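Local coordinates for protein lactococcal phage P2 ORF15 (Lactococcus phage p2, PDB 2WZP) that probably serves as the distal tail (Dit) protein of the phage baseplate, forming a structural hub on which other tail components assemble, at residues Lys53-Thr67 and Arg82-Phe96. Residues are numbered along the deposited sequence; the frame is centred on the assembly and turned at random.
Sequences KVRFYQPSNLGLQST and RSITQPQIEFKLETF
Arg55 and Tyr57 of strand 54-57 form hydrogen-bonded antiparallel pairs with Glu94 and Lys92 of strand 89-95, the short axes 142° apart, and after a loop with a one-residue shift in register strand 64-67 pairs again with strand 83-85. On one face of the first ladder the guanidinium of Arg55, a flat cation suited to stacking on an aromatic ring, lies over Phe96, CZ 4.2 Å from the ring centroid and almost on its normal, a cation-pi stack. The extended arginine chain crosses the ring at its CE2 corner, where CB, CG and CD all pack, while NE donates to Gly52 O. Tyr57 and Phe96 reach toward each other from opposite directions; Phe96 CZ lies at the edge of the tyrosine ring, 3.3 Å from Tyr57 OH. Farther on, Lys92 bends at its last torsion (chi4 69°) to bring NZ 2.7 Å from Gln58 OE1, the donor standing above the amide plane. Val54, Phe56 and Leu93 make the other face mainly apolar; the branched end of Leu93 suits its place, CD1 reaching both the Phe56 edge and Val54 CG1, 3.6 Å away. Phe56 and Phe91 form an offset stack, centroids 4.5 Å apart and planes at 25°. Helix 100-115 packs on Val54 and Leu93, while strand 153-163 pairs along the other edge of strand 89-95. Between the ladders Ser60 takes over pairing: its N donates to Glu90 O, and its OG accepts from Glu90 N at 2.9 Å. Asn61 OD1 accepts from Gly63 N, an Asx turn, and also from Lys142 N of a second subunit. Two waters bridge the loops, one between Ser60 OG and Gln88 O, the other donating to Asn61 O and Pro87 O. Beyond, Leu64 and Gln65 continue the pairing into a strand of that second subunit. The two segments are the antiparallel legs of a long, interrupted beta hairpin, an arm of the N-terminal Dit domain that enters the interface with neighbouring subunits.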
ATOM      1  N   LYS M  53      29.216 -13.097  19.505  1.00 31.53           N
ATOM      2  CA  LYS M  53      29.285 -13.129  18.045  1.00 31.00           C
ATOM      3  C   LYS M  53      27.947 -13.488  17.419  1.00 32.62           C
ATOM      4  O   LYS M  53      27.737 -13.274  16.228  1.00 31.14           O
ATOM      5  CB  LYS M  53      30.415 -14.053  17.574  1.00 33.31           C
ATOM      6  CG  LYS M  53      31.787 -13.628  18.100  1.00 38.35           C
ATOM      7  CD  LYS M  53      32.744 -13.212  16.996  1.00 41.63           C
ATOM      8  CE  LYS M  53      34.162 -13.366  17.468  1.00 50.12           C
ATOM      9  NZ  LYS M  53      35.120 -13.316  16.335  1.00 70.26           N
ATOM     10  N   VAL M  54      27.046 -14.039  18.239  1.00 28.74           N
ATOM     11  CA  VAL M  54      25.672 -14.375  17.891  1.00 27.67           C
ATOM     12  C   VAL M  54      24.836 -13.526  18.860  1.00 31.72           C
ATOM     13  O   VAL M  54      24.988 -13.677  20.080  1.00 30.66           O
ATOM     14  CB  VAL M  54      25.387 -15.892  18.047  1.00 31.45           C
ATOM     15  CG1 VAL M  54      23.890 -16.173  17.979  1.00 31.81           C
ATOM     16  CG2 VAL M  54      26.112 -16.696  16.986  1.00 31.24           C
ATOM     17  N   ARG M  55      23.982 -12.616  18.322  1.00 28.66           N
ATOM     18  CA  ARG M  55      23.127 -11.725  19.125  1.00 27.41           C
ATOM     19  C   ARG M  55      21.641 -11.781  18.797  1.00 31.26           C
ATOM     20  O   ARG M  55      21.260 -12.041  17.652  1.00 30.56           O
ATOM     21  CB  ARG M  55      23.613 -10.279  19.012  1.00 24.38           C
ATOM     22  CG  ARG M  55      25.029 -10.097  19.495  1.00 25.92           C
ATOM     23  CD  ARG M  55      25.427  -8.657  19.514  1.00 28.75           C
ATOM     24  NE  ARG M  55      26.879  -8.545  19.457  1.00 42.04           N
ATOM     25  CZ  ARG M  55      27.528  -7.394  19.370  1.00 57.75           C
ATOM     26  NH1 ARG M  55      26.863  -6.248  19.356  1.00 51.31           N
ATOM     27  NH2 ARG M  55      28.852  -7.379  19.324  1.00 47.34           N
ATOM     28  N   PHE M  56      20.808 -11.479  19.812  1.00 29.12           N
ATOM     29  CA  PHE M  56      19.349 -11.391  19.707  1.00 29.30           C
ATOM     30  C   PHE M  56      18.977  -9.937  19.859  1.00 36.76           C
ATOM     31  O   PHE M  56      19.489  -9.255  20.755  1.00 37.30           O
ATOM     32  CB  PHE M  56      18.653 -12.166  20.830  1.00 30.55           C
ATOM     33  CG  PHE M  56      18.542 -13.667  20.731  1.00 31.93           C
ATOM     34  CD1 PHE M  56      19.069 -14.361  19.632  1.00 33.96           C
ATOM     35  CD2 PHE M  56      17.917 -14.394  21.736  1.00 33.47           C
ATOM     36  CE1 PHE M  56      18.991 -15.749  19.561  1.00 34.36           C
ATOM     37  CE2 PHE M  56      17.825 -15.786  21.656  1.00 36.51           C
ATOM     38  CZ  PHE M  56      18.371 -16.452  20.574  1.00 34.60           C
ATOM     39  N   TYR M  57      18.075  -9.468  19.000  1.00 34.22           N
ATOM     40  CA  TYR M  57      17.558  -8.108  19.011  1.00 34.02           C
ATOM     41  C   TYR M  57      16.057  -8.174  18.881  1.00 37.02           C
ATOM     42  O   TYR M  57      15.521  -9.102  18.283  1.00 35.13           O
ATOM     43  CB  TYR M  57      18.099  -7.309  17.805  1.00 35.77           C
ATOM     44  CG  TYR M  57      19.593  -7.074  17.822  1.00 39.41           C
ATOM     45  CD1 TYR M  57      20.138  -5.989  18.497  1.00 41.49           C
ATOM     46  CD2 TYR M  57      20.465  -7.920  17.138  1.00 40.96           C
ATOM     47  CE1 TYR M  57      21.517  -5.769  18.526  1.00 42.75           C
ATOM     48  CE2 TYR M  57      21.848  -7.696  17.138  1.00 42.14           C
ATOM     49  CZ  TYR M  57      22.370  -6.615  17.835  1.00 52.05           C
ATOM     50  OH  TYR M  57      23.725  -6.351  17.851  1.00 57.73           O
ATOM     51  N   GLN M  58      15.384  -7.159  19.425  1.00 34.24           N
ATOM     52  CA  GLN M  58      13.955  -6.918  19.288  1.00 32.86           C
ATOM     53  C   GLN M  58      13.012  -8.088  19.568  1.00 35.46           C
ATOM     54  O   GLN M  58      12.360  -8.573  18.634  1.00 34.46           O
ATOM     55  CB  GLN M  58      13.674  -6.295  17.916  1.00 33.55           C
ATOM     56  CG  GLN M  58      14.234  -4.884  17.756  1.00 51.09           C
ATOM     57  CD  GLN M  58      14.467  -4.552  16.308  1.00 75.55           C
ATOM     58  OE1 GLN M  58      13.559  -4.622  15.468  1.00 70.78           O
ATOM     59  NE2 GLN M  58      15.699  -4.196  15.980  1.00 74.48           N
ATOM     60  N   PRO M  59      12.877  -8.520  20.848  1.00 31.75           N
ATOM     61  CA  PRO M  59      11.894  -9.581  21.158  1.00 31.32           C
ATOM     62  C   PRO M  59      10.509  -9.127  20.718  1.00 34.60           C
ATOM     63  O   PRO M  59      10.135  -7.970  20.947  1.00 34.48           O
ATOM     64  CB  PRO M  59      11.952  -9.699  22.685  1.00 33.05           C
ATOM     65  CG  PRO M  59      12.591  -8.432  23.153  1.00 36.69           C
ATOM     66  CD  PRO M  59      13.531  -8.017  22.073  1.00 32.32           C
ATOM     67  N   SER M  60       9.777 -10.011  20.028  1.00 30.52           N
ATOM     68  CA  SER M  60       8.451  -9.685  19.499  1.00 28.64           C
ATOM     69  C   SER M  60       7.522  -9.228  20.608  1.00 33.47           C
ATOM     70  O   SER M  60       6.911  -8.167  20.491  1.00 33.39           O
ATOM     71  CB  SER M  60       7.877 -10.851  18.709  1.00 26.77           C
ATOM     72  OG  SER M  60       7.833 -12.014  19.513  1.00 32.37           O
ATOM     73  N   ASN M  61       7.470  -9.986  21.716  1.00 30.69           N
ATOM     74  CA  ASN M  61       6.612  -9.650  22.849  1.00 29.21           C
ATOM     75  C   ASN M  61       7.025 -10.440  24.075  1.00 32.13           C
ATOM     76  O   ASN M  61       7.047 -11.666  24.048  1.00 31.47           O
ATOM     77  CB  ASN M  61       5.165  -9.954  22.503  1.00 27.23           C
ATOM     78  CG  ASN M  61       4.108  -9.408  23.425  1.00 39.11           C
ATOM     79  OD1 ASN M  61       4.363  -8.685  24.399  1.00 30.89           O
ATOM     80  ND2 ASN M  61       2.871  -9.773  23.128  1.00 21.87           N
ATOM     81  N   LEU M  62       7.339  -9.722  25.155  1.00 28.87           N
ATOM     82  CA  LEU M  62       7.666 -10.288  26.459  1.00 28.99           C
ATOM     83  C   LEU M  62       6.458 -10.110  27.388  1.00 34.30           C
ATOM     84  O   LEU M  62       6.542 -10.384  28.588  1.00 34.83           O
ATOM     85  CB  LEU M  62       8.907  -9.595  27.058  1.00 29.28           C
ATOM     86  CG  LEU M  62      10.211  -9.691  26.282  1.00 33.33           C
ATOM     87  CD1 LEU M  62      11.255  -8.873  26.962  1.00 32.88           C
ATOM     88  CD2 LEU M  62      10.657 -11.150  26.086  1.00 35.81           C
ATOM     89  N   GLY M  63       5.344  -9.656  26.811  1.00 31.29           N
ATOM     90  CA  GLY M  63       4.075  -9.476  27.499  1.00 31.56           C
ATOM     91  C   GLY M  63       3.284 -10.760  27.576  1.00 36.41           C
ATOM     92  O   GLY M  63       3.850 -11.851  27.466  1.00 36.79           O
ATOM     93  N   LEU M  64       1.974 -10.644  27.809  1.00 32.60           N
ATOM     94  CA  LEU M  64       1.082 -11.801  27.951  1.00 31.63           C
ATOM     95  C   LEU M  64      -0.341 -11.456  27.593  1.00 33.86           C
ATOM     96  O   LEU M  64      -0.685 -10.270  27.415  1.00 32.64           O
ATOM     97  CB  LEU M  64       1.128 -12.406  29.401  1.00 31.42           C
ATOM     98  CG  LEU M  64       0.901 -11.514  30.624  1.00 34.44           C
ATOM     99  CD1 LEU M  64      -0.530 -11.072  30.721  1.00 34.27           C
ATOM    100  CD2 LEU M  64       1.147 -12.295  31.860  1.00 37.86           C
ATOM    101  N   GLN M  65      -1.180 -12.501  27.554  1.00 28.88           N
ATOM    102  CA  GLN M  65      -2.607 -12.384  27.295  1.00 28.42           C
ATOM    103  C   GLN M  65      -3.321 -13.078  28.429  1.00 32.06           C
ATOM    104  O   GLN M  65      -2.769 -13.983  29.055  1.00 28.83           O
ATOM    105  CB  GLN M  65      -3.034 -13.014  25.951  1.00 29.01           C
ATOM    106  CG  GLN M  65      -2.485 -12.329  24.712  1.00 34.74           C
ATOM    107  CD  GLN M  65      -1.195 -12.974  24.262  1.00 56.87           C
ATOM    108  OE1 GLN M  65      -1.144 -14.174  23.925  1.00 46.62           O
ATOM    109  NE2 GLN M  65      -0.124 -12.182  24.235  1.00 46.46           N
ATOM    110  N   SER M  66      -4.555 -12.648  28.681  1.00 30.51           N
ATOM    111  CA  SER M  66      -5.402 -13.221  29.694  1.00 30.37           C
ATOM    112  C   SER M  66      -6.846 -13.308  29.205  1.00 38.90           C
ATOM    113  O   SER M  66      -7.290 -12.505  28.380  1.00 39.38           O
ATOM    114  CB  SER M  66      -5.313 -12.407  30.971  1.00 31.55           C
ATOM    115  OG  SER M  66      -5.861 -13.151  32.044  1.00 40.97           O
ATOM    116  N   THR M  67      -7.563 -14.309  29.685  1.00 37.86           N
ATOM    117  CA  THR M  67      -8.988 -14.457  29.411  1.00 37.83           C
ATOM    118  C   THR M  67      -9.695 -14.784  30.684  1.00 42.89           C
ATOM    119  O   THR M  67      -9.146 -15.510  31.520  1.00 43.28           O
ATOM    120  CB  THR M  67      -9.289 -15.471  28.315  1.00 47.58           C
ATOM    121  OG1 THR M  67     -10.662 -15.279  27.933  1.00 54.01           O
ATOM    122  CG2 THR M  67      -9.063 -16.932  28.751  1.00 43.48           C
ATOM    123  N   ARG M  82     -10.272 -17.711  34.768  1.00 41.16           N
ATOM    124  CA  ARG M  82      -9.170 -16.868  34.358  1.00 40.01           C
ATOM    125  C   ARG M  82      -8.006 -17.757  33.909  1.00 42.78           C
ATOM    126  O   ARG M  82      -7.694 -18.771  34.544  1.00 40.80           O
ATOM    127  CB  ARG M  82      -8.835 -15.886  35.478  1.00 40.46           C
ATOM    128  CG  ARG M  82      -7.380 -15.663  35.746  1.00 53.91           C
ATOM    129  CD  ARG M  82      -6.863 -14.332  35.294  1.00 56.94           C
ATOM    130  NE  ARG M  82      -5.454 -14.293  35.654  1.00 67.38           N
ATOM    131  CZ  ARG M  82      -4.945 -13.574  36.650  1.00 81.76           C
ATOM    132  NH1 ARG M  82      -3.649 -13.652  36.937  1.00 68.15           N
ATOM    133  NH2 ARG M  82      -5.723 -12.753  37.357  1.00 63.32           N
ATOM    134  N   SER M  83      -7.422 -17.409  32.764  1.00 40.18           N
ATOM    135  CA  SER M  83      -6.349 -18.163  32.136  1.00 39.35           C
ATOM    136  C   SER M  83      -5.351 -17.210  31.506  1.00 41.74           C
ATOM    137  O   SER M  83      -5.753 -16.248  30.866  1.00 42.80           O
ATOM    138  CB  SER M  83      -6.940 -19.063  31.055  1.00 44.33           C
ATOM    139  OG  SER M  83      -6.016 -20.035  30.610  1.00 59.16           O
ATOM    140  N   ILE M  84      -4.058 -17.465  31.701  1.00 36.74           N
ATOM    141  CA  ILE M  84      -2.963 -16.696  31.124  1.00 35.42           C
ATOM    142  C   ILE M  84      -2.393 -17.484  29.952  1.00 39.53           C
ATOM    143  O   ILE M  84      -2.324 -18.713  29.995  1.00 39.71           O
ATOM    144  CB  ILE M  84      -1.892 -16.312  32.212  1.00 37.64           C
ATOM    145  CG1 ILE M  84      -2.053 -14.870  32.626  1.00 38.17           C
ATOM    146  CG2 ILE M  84      -0.421 -16.571  31.830  1.00 36.36           C
ATOM    147  CD1 ILE M  84      -2.882 -14.707  33.739  1.00 44.17           C
ATOM    148  N   THR M  85      -2.009 -16.775  28.903  1.00 35.04           N
ATOM    149  CA  THR M  85      -1.370 -17.331  27.721  1.00 34.02           C
ATOM    150  C   THR M  85      -0.071 -16.545  27.538  1.00 37.03           C
ATOM    151  O   THR M  85      -0.080 -15.313  27.486  1.00 35.77           O
ATOM    152  CB  THR M  85      -2.309 -17.248  26.499  1.00 42.55           C
ATOM    153  OG1 THR M  85      -3.362 -18.187  26.653  1.00 49.19           O
ATOM    154  CG2 THR M  85      -1.605 -17.524  25.196  1.00 38.61           C
ATOM    155  N   GLN M  86       1.037 -17.257  27.466  1.00 34.90           N
ATOM    156  CA  GLN M  86       2.335 -16.635  27.241  1.00 35.53           C
ATOM    157  C   GLN M  86       2.646 -16.714  25.748  1.00 40.99           C
ATOM    158  O   GLN M  86       2.683 -17.818  25.196  1.00 42.03           O
ATOM    159  CB  GLN M  86       3.426 -17.319  28.087  1.00 36.53           C
ATOM    160  CG  GLN M  86       3.237 -17.121  29.605  1.00 29.54           C
ATOM    161  CD  GLN M  86       3.595 -15.743  30.059  1.00 42.94           C
ATOM    162  OE1 GLN M  86       3.827 -14.832  29.264  1.00 42.47           O
ATOM    163  NE2 GLN M  86       3.657 -15.554  31.361  1.00 39.05           N
ATOM    164  N   PRO M  87       2.806 -15.576  25.046  1.00 37.64           N
ATOM    165  CA  PRO M  87       3.067 -15.658  23.600  1.00 37.58           C
ATOM    166  C   PRO M  87       4.466 -16.152  23.284  1.00 40.46           C
ATOM    167  O   PRO M  87       5.345 -16.074  24.147  1.00 40.28           O
ATOM    168  CB  PRO M  87       2.862 -14.214  23.126  1.00 39.08           C
ATOM    169  CG  PRO M  87       3.160 -13.379  24.297  1.00 42.76           C
ATOM    170  CD  PRO M  87       2.739 -14.171  25.502  1.00 39.11           C
ATOM    171  N   GLN M  88       4.674 -16.631  22.040  1.00 35.32           N
ATOM    172  CA  GLN M  88       5.992 -17.056  21.564  1.00 33.73           C
ATOM    173  C   GLN M  88       6.906 -15.841  21.504  1.00 37.62           C
ATOM    174  O   GLN M  88       6.422 -14.718  21.308  1.00 38.10           O
ATOM    175  CB  GLN M  88       5.903 -17.600  20.142  1.00 33.75           C
ATOM    176  CG  GLN M  88       5.144 -18.884  19.983  1.00 23.33           C
ATOM    177  CD  GLN M  88       5.205 -19.294  18.551  1.00 38.44           C
ATOM    178  OE1 GLN M  88       5.050 -18.476  17.623  1.00 42.39           O
ATOM    179  NE2 GLN M  88       5.393 -20.574  18.331  1.00 26.36           N
ATOM    180  N   ILE M  89       8.219 -16.060  21.646  1.00 33.37           N
ATOM    181  CA  ILE M  89       9.177 -14.975  21.526  1.00 32.30           C
ATOM    182  C   ILE M  89       9.938 -15.139  20.232  1.00 36.21           C
ATOM    183  O   ILE M  89      10.620 -16.144  20.006  1.00 35.02           O
ATOM    184  CB  ILE M  89      10.138 -14.761  22.727  1.00 34.66           C
ATOM    185  CG1 ILE M  89       9.408 -14.873  24.078  1.00 35.37           C
ATOM    186  CG2 ILE M  89      10.845 -13.392  22.579  1.00 33.79           C
ATOM    187  CD1 ILE M  89      10.337 -14.864  25.369  1.00 43.60           C
ATOM    188  N   GLU M  90       9.815 -14.137  19.383  1.00 33.68           N
ATOM    189  CA  GLU M  90      10.562 -14.086  18.152  1.00 32.79           C
ATOM    190  C   GLU M  90      11.614 -13.001  18.322  1.00 35.91           C
ATOM    191  O   GLU M  90      11.325 -11.934  18.847  1.00 35.73           O
ATOM    192  CB  GLU M  90       9.649 -13.804  16.977  1.00 34.05           C
ATOM    193  CG  GLU M  90      10.364 -13.891  15.644  1.00 45.67           C
ATOM    194  CD  GLU M  90       9.507 -13.447  14.493  1.00 67.91           C
ATOM    195  OE1 GLU M  90       9.901 -12.483  13.799  1.00 76.92           O
ATOM    196  OE2 GLU M  90       8.433 -14.053  14.288  1.00 72.06           O
ATOM    197  N   PHE M  91      12.848 -13.316  17.956  1.00 31.33           N
ATOM    198  CA  PHE M  91      13.969 -12.392  18.009  1.00 29.30           C
ATOM    199  C   PHE M  91      14.577 -12.292  16.604  1.00 33.43           C
ATOM    200  O   PHE M  91      14.414 -13.201  15.785  1.00 33.18           O
ATOM    201  CB  PHE M  91      15.065 -12.949  18.925  1.00 29.22           C
ATOM    202  CG  PHE M  91      14.797 -12.995  20.403  1.00 28.57           C
ATOM    203  CD1 PHE M  91      15.023 -11.880  21.201  1.00 29.29           C
ATOM    204  CD2 PHE M  91      14.455 -14.192  21.024  1.00 28.86           C
ATOM    205  CE1 PHE M  91      14.849 -11.942  22.580  1.00 29.41           C
ATOM    206  CE2 PHE M  91      14.295 -14.261  22.408  1.00 30.21           C
ATOM    207  CZ  PHE M  91      14.488 -13.133  23.177  1.00 28.17           C
ATOM    208  N   LYS M  92      15.280 -11.190  16.349  1.00 30.05           N
ATOM    209  CA  LYS M  92      16.088 -10.961  15.175  1.00 30.28           C
ATOM    210  C   LYS M  92      17.434 -11.603  15.602  1.00 34.87           C
ATOM    211  O   LYS M  92      17.931 -11.317  16.694  1.00 34.69           O
ATOM    212  CB  LYS M  92      16.289  -9.449  14.946  1.00 32.62           C
ATOM    213  CG  LYS M  92      15.199  -8.772  14.155  1.00 50.04           C
ATOM    214  CD  LYS M  92      15.638  -7.376  13.751  1.00 65.83           C
ATOM    215  CE  LYS M  92      14.678  -6.700  12.796  1.00 85.70           C
ATOM    216  NZ  LYS M  92      13.371  -6.347  13.431  1.00 96.50           N
ATOM    217  N   LEU M  93      17.979 -12.505  14.779  1.00 31.14           N
ATOM    218  CA  LEU M  93      19.223 -13.215  15.078  1.00 30.52           C
ATOM    219  C   LEU M  93      20.266 -12.705  14.091  1.00 36.70           C
ATOM    220  O   LEU M  93      20.090 -12.791  12.871  1.00 37.59           O
ATOM    221  CB  LEU M  93      18.984 -14.752  15.007  1.00 30.09           C
ATOM    222  CG  LEU M  93      20.164 -15.750  14.976  1.00 34.46           C
ATOM    223  CD1 LEU M  93      20.720 -15.964  16.340  1.00 35.64           C
ATOM    224  CD2 LEU M  93      19.689 -17.102  14.563  1.00 34.95           C
ATOM    225  N   GLU M  94      21.281 -12.054  14.630  1.00 32.67           N
ATOM    226  CA  GLU M  94      22.352 -11.450  13.863  1.00 31.65           C
ATOM    227  C   GLU M  94      23.706 -12.031  14.264  1.00 33.39           C
ATOM    228  O   GLU M  94      23.936 -12.298  15.461  1.00 32.85           O
ATOM    229  CB  GLU M  94      22.316  -9.937  14.059  1.00 33.28           C
ATOM    230  CG  GLU M  94      21.376  -9.243  13.083  1.00 49.25           C
ATOM    231  CD  GLU M  94      21.434  -7.727  13.054  1.00 91.47           C
ATOM    232  OE1 GLU M  94      22.512  -7.151  13.335  1.00 93.96           O
ATOM    233  OE2 GLU M  94      20.397  -7.112  12.716  1.00 98.96           O
ATOM    234  N   THR M  95      24.590 -12.269  13.262  1.00 28.07           N
ATOM    235  CA  THR M  95      25.951 -12.799  13.512  1.00 27.43           C
ATOM    236  C   THR M  95      27.035 -11.758  13.257  1.00 32.67           C
ATOM    237  O   THR M  95      26.832 -10.831  12.467  1.00 32.36           O
ATOM    238  CB  THR M  95      26.220 -14.165  12.885  1.00 30.58           C
ATOM    239  OG1 THR M  95      26.446 -14.035  11.478  1.00 30.16           O
ATOM    240  CG2 THR M  95      25.128 -15.203  13.209  1.00 25.50           C
ATOM    241  N   PHE M  96      28.158 -11.861  13.997  1.00 30.46           N
ATOM    242  CA  PHE M  96      29.265 -10.898  13.950  1.00 29.62           C
ATOM    243  C   PHE M  96      30.634 -11.561  13.710  1.00 34.70           C
ATOM    244  O   PHE M  96      31.648 -11.125  14.253  1.00 35.27           O
ATOM    245  CB  PHE M  96      29.220  -9.952  15.180  1.00 30.65           C
ATOM    246  CG  PHE M  96      27.882  -9.253  15.334  1.00 32.16           C
ATOM    247  CD1 PHE M  96      27.692  -7.956  14.863  1.00 34.98           C
ATOM    248  CD2 PHE M  96      26.799  -9.902  15.921  1.00 32.59           C
ATOM    249  CE1 PHE M  96      26.435  -7.325  14.967  1.00 34.71           C
ATOM    250  CE2 PHE M  96      25.542  -9.283  15.990  1.00 34.76           C
ATOM    251  CZ  PHE M  96      25.370  -7.993  15.529  1.00 32.63           C
TER
HETATM  252  O   HOH W   1       5.235 -12.987  19.523  1.00 48.75           O
HETATM  253  O   HOH W   2       6.538 -13.858  25.435  1.00 30.83           O